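PDB 3DAO: putative Phosphate from Eubacterium rectale, which probably hydrolyses phosphate esters as a member of the haloacid dehalogenase-like hydrolase family, its natural substrate remaining unassigned. Local coordinates for residues I140-L143 and L144-Y148; D204-A207 and K208-K212. All blocks are in the same frame, centred on the assembly; numbering follows the deposited sequence.

Interaction 1 of 2, residues I140-L143 and L144-Y148; sequences IFHL and LRDSY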
# COMPACT_ATOMS: atom_id res chain seq x y z
N ILE A 140 12.04 -13.69 12.24
CA ILE A 140 11.22 -12.74 11.50
C ILE A 140 10.54 -13.44 10.34
O ILE A 140 9.39 -13.12 10.00
CB ILE A 140 12.02 -11.49 11.06
CG1 ILE A 140 11.07 -10.30 10.90
CG2 ILE A 140 12.88 -11.83 9.89
CD1 ILE A 140 10.43 -9.82 12.27
N PHE A 141 11.22 -14.40 9.73
CA PHE A 141 10.62 -15.18 8.65
C PHE A 141 9.36 -15.86 9.19
O PHE A 141 8.30 -15.86 8.60
CB PHE A 141 11.54 -16.27 8.16
CG PHE A 141 10.95 -17.09 7.05
CD1 PHE A 141 11.10 -16.69 5.72
CD2 PHE A 141 10.24 -18.24 7.33
CE1 PHE A 141 10.56 -17.45 4.70
CE2 PHE A 141 9.71 -18.98 6.32
CZ PHE A 141 9.85 -18.58 5.01
N HIS A 142 9.52 -16.50 10.33
CA HIS A 142 8.35 -17.12 11.00
C HIS A 142 7.24 -16.16 11.35
O HIS A 142 6.07 -16.53 11.24
CB HIS A 142 8.77 -17.96 12.21
CG HIS A 142 9.48 -19.21 11.80
ND1 HIS A 142 8.80 -20.32 11.34
CD2 HIS A 142 10.79 -19.52 11.73
CE1 HIS A 142 9.67 -21.25 11.00
NE2 HIS A 142 10.89 -20.80 11.23
N LEU A 143 7.58 -14.93 11.76
CA LEU A 143 6.58 -13.94 12.10
C LEU A 143 5.77 -13.57 10.85
O LEU A 143 4.53 -13.49 10.85
CB LEU A 143 7.18 -12.69 12.72
CG LEU A 143 6.21 -11.60 13.19
CD1 LEU A 143 5.47 -12.00 14.49
CD2 LEU A 143 6.98 -10.29 13.35
N LEU A 144 6.51 -13.33 9.78
CA LEU A 144 5.89 -12.90 8.51
C LEU A 144 4.96 -13.96 7.97
O LEU A 144 3.85 -13.67 7.57
CB LEU A 144 6.98 -12.62 7.46
CG LEU A 144 7.88 -11.46 7.78
CD1 LEU A 144 8.97 -11.28 6.67
CD2 LEU A 144 7.07 -10.22 8.01
N ARG A 145 5.42 -15.21 8.00
CA ARG A 145 4.64 -16.31 7.41
C ARG A 145 3.51 -16.77 8.31
O ARG A 145 2.37 -16.92 7.85
CB ARG A 145 5.52 -17.54 7.11
CG ARG A 145 4.79 -18.64 6.31
CD ARG A 145 5.66 -19.89 6.10
NE ARG A 145 5.78 -20.57 7.38
CZ ARG A 145 6.69 -21.48 7.71
NH1 ARG A 145 7.62 -21.89 6.87
NH2 ARG A 145 6.66 -21.96 8.94
N ASP A 146 3.80 -16.92 9.59
CA ASP A 146 2.86 -17.58 10.48
C ASP A 146 2.04 -16.69 11.39
O ASP A 146 1.05 -17.16 11.99
CB ASP A 146 3.58 -18.68 11.25
CG ASP A 146 4.09 -19.77 10.35
OD1 ASP A 146 3.54 -19.94 9.25
OD2 ASP A 146 5.05 -20.46 10.74
N SER A 147 2.43 -15.43 11.53
CA SER A 147 1.59 -14.49 12.25
C SER A 147 0.96 -13.49 11.30
O SER A 147 -0.20 -13.15 11.43
CB SER A 147 2.31 -13.74 13.37
OG SER A 147 2.70 -14.62 14.43
N TYR A 148 1.71 -13.04 10.30
CA TYR A 148 1.18 -12.04 9.39
C TYR A 148 0.50 -12.69 8.18
O TYR A 148 -0.21 -12.02 7.43
CB TYR A 148 2.24 -11.03 8.96
CG TYR A 148 2.90 -10.24 10.07
CD1 TYR A 148 2.31 -10.10 11.31
CD2 TYR A 148 4.04 -9.50 9.83
CE1 TYR A 148 2.90 -9.34 12.30
CE2 TYR A 148 4.64 -8.72 10.82
CZ TYR A 148 4.05 -8.64 12.05
OH TYR A 148 4.66 -7.84 13.03
O HOH W 1 5.94 -20.47 13.12

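Interaction 2 of 2, residues D204-A207 and K208-K212; sequences DCNA and KGVSK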
# COMPACT_ATOMS: atom_id res chain seq x y z
N ASP A 204 12.16 -0.10 3.61
CA ASP A 204 11.40 -0.54 2.43
C ASP A 204 11.77 0.29 1.22
O ASP A 204 11.84 1.53 1.27
CB ASP A 204 9.89 -0.36 2.63
CG ASP A 204 9.33 -1.31 3.67
OD1 ASP A 204 9.76 -2.48 3.71
OD2 ASP A 204 8.49 -0.84 4.47
N CYS A 205 11.98 -0.42 0.15
CA CYS A 205 12.37 0.22 -1.12
C CYS A 205 11.46 -0.25 -2.24
O CYS A 205 11.23 -1.42 -2.44
CB CYS A 205 13.80 -0.15 -1.48
SG CYS A 205 15.02 -0.16 -0.12
N ASN A 206 10.99 0.74 -2.98
CA ASN A 206 10.18 0.51 -4.16
C ASN A 206 10.77 1.30 -5.30
O ASN A 206 11.71 2.07 -5.14
CB ASN A 206 8.76 1.01 -4.00
CG ASN A 206 8.02 0.43 -2.81
OD1 ASN A 206 7.58 1.20 -1.97
ND2 ASN A 206 7.82 -0.90 -2.76
N ALA A 207 10.16 1.13 -6.47
CA ALA A 207 10.63 1.84 -7.66
C ALA A 207 10.52 3.33 -7.48
O ALA A 207 9.60 3.85 -6.83
CB ALA A 207 9.84 1.39 -8.91
N LYS A 208 11.46 4.05 -8.08
CA LYS A 208 11.42 5.50 -8.03
C LYS A 208 10.07 6.01 -8.54
O LYS A 208 9.57 5.55 -9.55
CB LYS A 208 12.57 6.12 -8.86
CG LYS A 208 12.71 7.59 -8.72
CD LYS A 208 13.88 8.08 -9.57
CE LYS A 208 14.19 9.54 -9.31
NZ LYS A 208 15.44 9.96 -10.03
N GLY A 209 9.47 6.91 -7.79
CA GLY A 209 8.22 7.54 -8.20
C GLY A 209 6.96 6.86 -7.74
O GLY A 209 5.84 7.33 -7.99
N VAL A 210 7.13 5.76 -7.06
CA VAL A 210 5.96 5.00 -6.57
C VAL A 210 5.27 5.75 -5.45
O VAL A 210 5.90 6.31 -4.55
CB VAL A 210 6.34 3.59 -6.09
CG1 VAL A 210 5.25 3.00 -5.12
CG2 VAL A 210 6.58 2.68 -7.26
N SER A 211 3.94 5.76 -5.53
CA SER A 211 3.13 6.27 -4.43
C SER A 211 1.67 5.94 -4.64
O SER A 211 1.25 5.58 -5.72
CB SER A 211 3.24 7.78 -4.31
OG SER A 211 2.58 8.46 -5.39
N LYS A 212 0.90 6.15 -3.58
CA LYS A 212 -0.56 5.97 -3.69
C LYS A 212 -1.12 6.95 -4.72
O LYS A 212 -1.95 6.59 -5.57
CB LYS A 212 -1.25 6.17 -2.33
CG LYS A 212 -1.11 5.02 -1.37
CD LYS A 212 -1.78 5.40 -0.03
CE LYS A 212 -1.92 4.21 0.86
NZ LYS A 212 -2.32 4.67 2.23

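Interaction 1 of 2, residues I140-L143 and L144-Y148
Ile140 O to Leu144 N, Phe141 O to Arg145 N and His142 O to Asp146 N are successive i to i+4 hydrogen bonds, the regular backbone of the short helix 139-146. This helix makes the crossover of a beta-alpha-beta unit between strands 131-133 and 152-154. Near its C-terminal end Leu143 O accepts twice: from Ser147 N at 2.9 Å, above the carbonyl plane, and from Tyr148 N, also at 2.9 Å and almost in line with the carbonyl bond. The second spans i to i+5 instead of the helical i to i+4. Leu143 CG stands anti to its backbone N (chi1 -177°), which sets it beside the carbonyl carbon and over one face of the Tyr148 ring; CG lies 4.1 Å from the ring centroid in a CH-pi contact, 20° off the ring normal. Leu143 CD2 reaches Tyr148 CZ at 3.6 Å, while CD1 turns to Ser147 CB. An alanine at Leu143 would lack CG and both methyls, and would probably leave the Tyr148 ring without this apolar partner and freer to turn. On another side of the helix Arg145 grips Asp146 side-on, NE to OD1 and NH2 to OD2, the latter a 2.8 Å salt bridge. The same guanidinium sends NH1 to the edge of the Phe141 ring, 3.6 Å from CE2, and stands perpendicular to the His142 ring. A water donates to Asp146 OD2 at 2.5 Å and makes a weak contact with His142 ND1 at 3.4 Å.

Interaction 2 of 2, residues D204-A207 and K208-K212
Val210 folds back against Asn206 and Ala207 across a type II beta turn running from Ala207 to Val210. Its two methyls divide the work: CG1, anti to the backbone N (chi1 160°), lies 4.2 Å from Asn206 CB, while CG2 packs on Ala207 CB at 3.9 Å. Val210 CG2 also lies 3.3 Å from Ala207 O, the carbonyl that closes the turn by accepting from Val210 N at 3.1 Å, N-H...O angle 153°. Gly209 sits at the third turn position with phi 91°, where a CB would press on the carbonyl oxygen of Lys208. Lys208 points off the turn with an extended chain, its NZ hydrogen-bonded to Lys191 O, and the amide of Asn206 is likewise engaged elsewhere, ND2 donating to Ile167 O. Beyond the turn Ser211 takes the N-cap position, its OG bonded to Thr214 N, and Lys212 NZ forms salt bridges with Asp239 and with Asp27, the latter the first aspartate of what looks like the family's DxDx(T/V) motif, consistent with a place in the active site. The turn thus joins strand 202-207, which runs between strands 168-172 and 193-198, to helix 212-222, with Val210 also touching Thr88 and Tyr100 in neighbouring loops.

In the fold
Both interactions are local and adjoin the six-stranded mixed sheet, probably the cap domain of this hydrolase, but they serve different elements. Interaction 1 is partly buried: Leu144 packs on Phe124 and Met152 of that sheet, while the charged groups of Arg145 and Asp146 lie on the helix's more exposed side. Interaction 2 is a surface contact at the end of strand 202-207, relying on one turn-closing backbone bond and small apolar groups, and its chain leads on toward the residues around Asp27. The centre of interaction 1 lies about 19 Å from the centre of the chain, that of interaction 2 about 10 Å; the two centres are about 24 Å apart, and their nearest atoms, about 9 Å apart, do not touch.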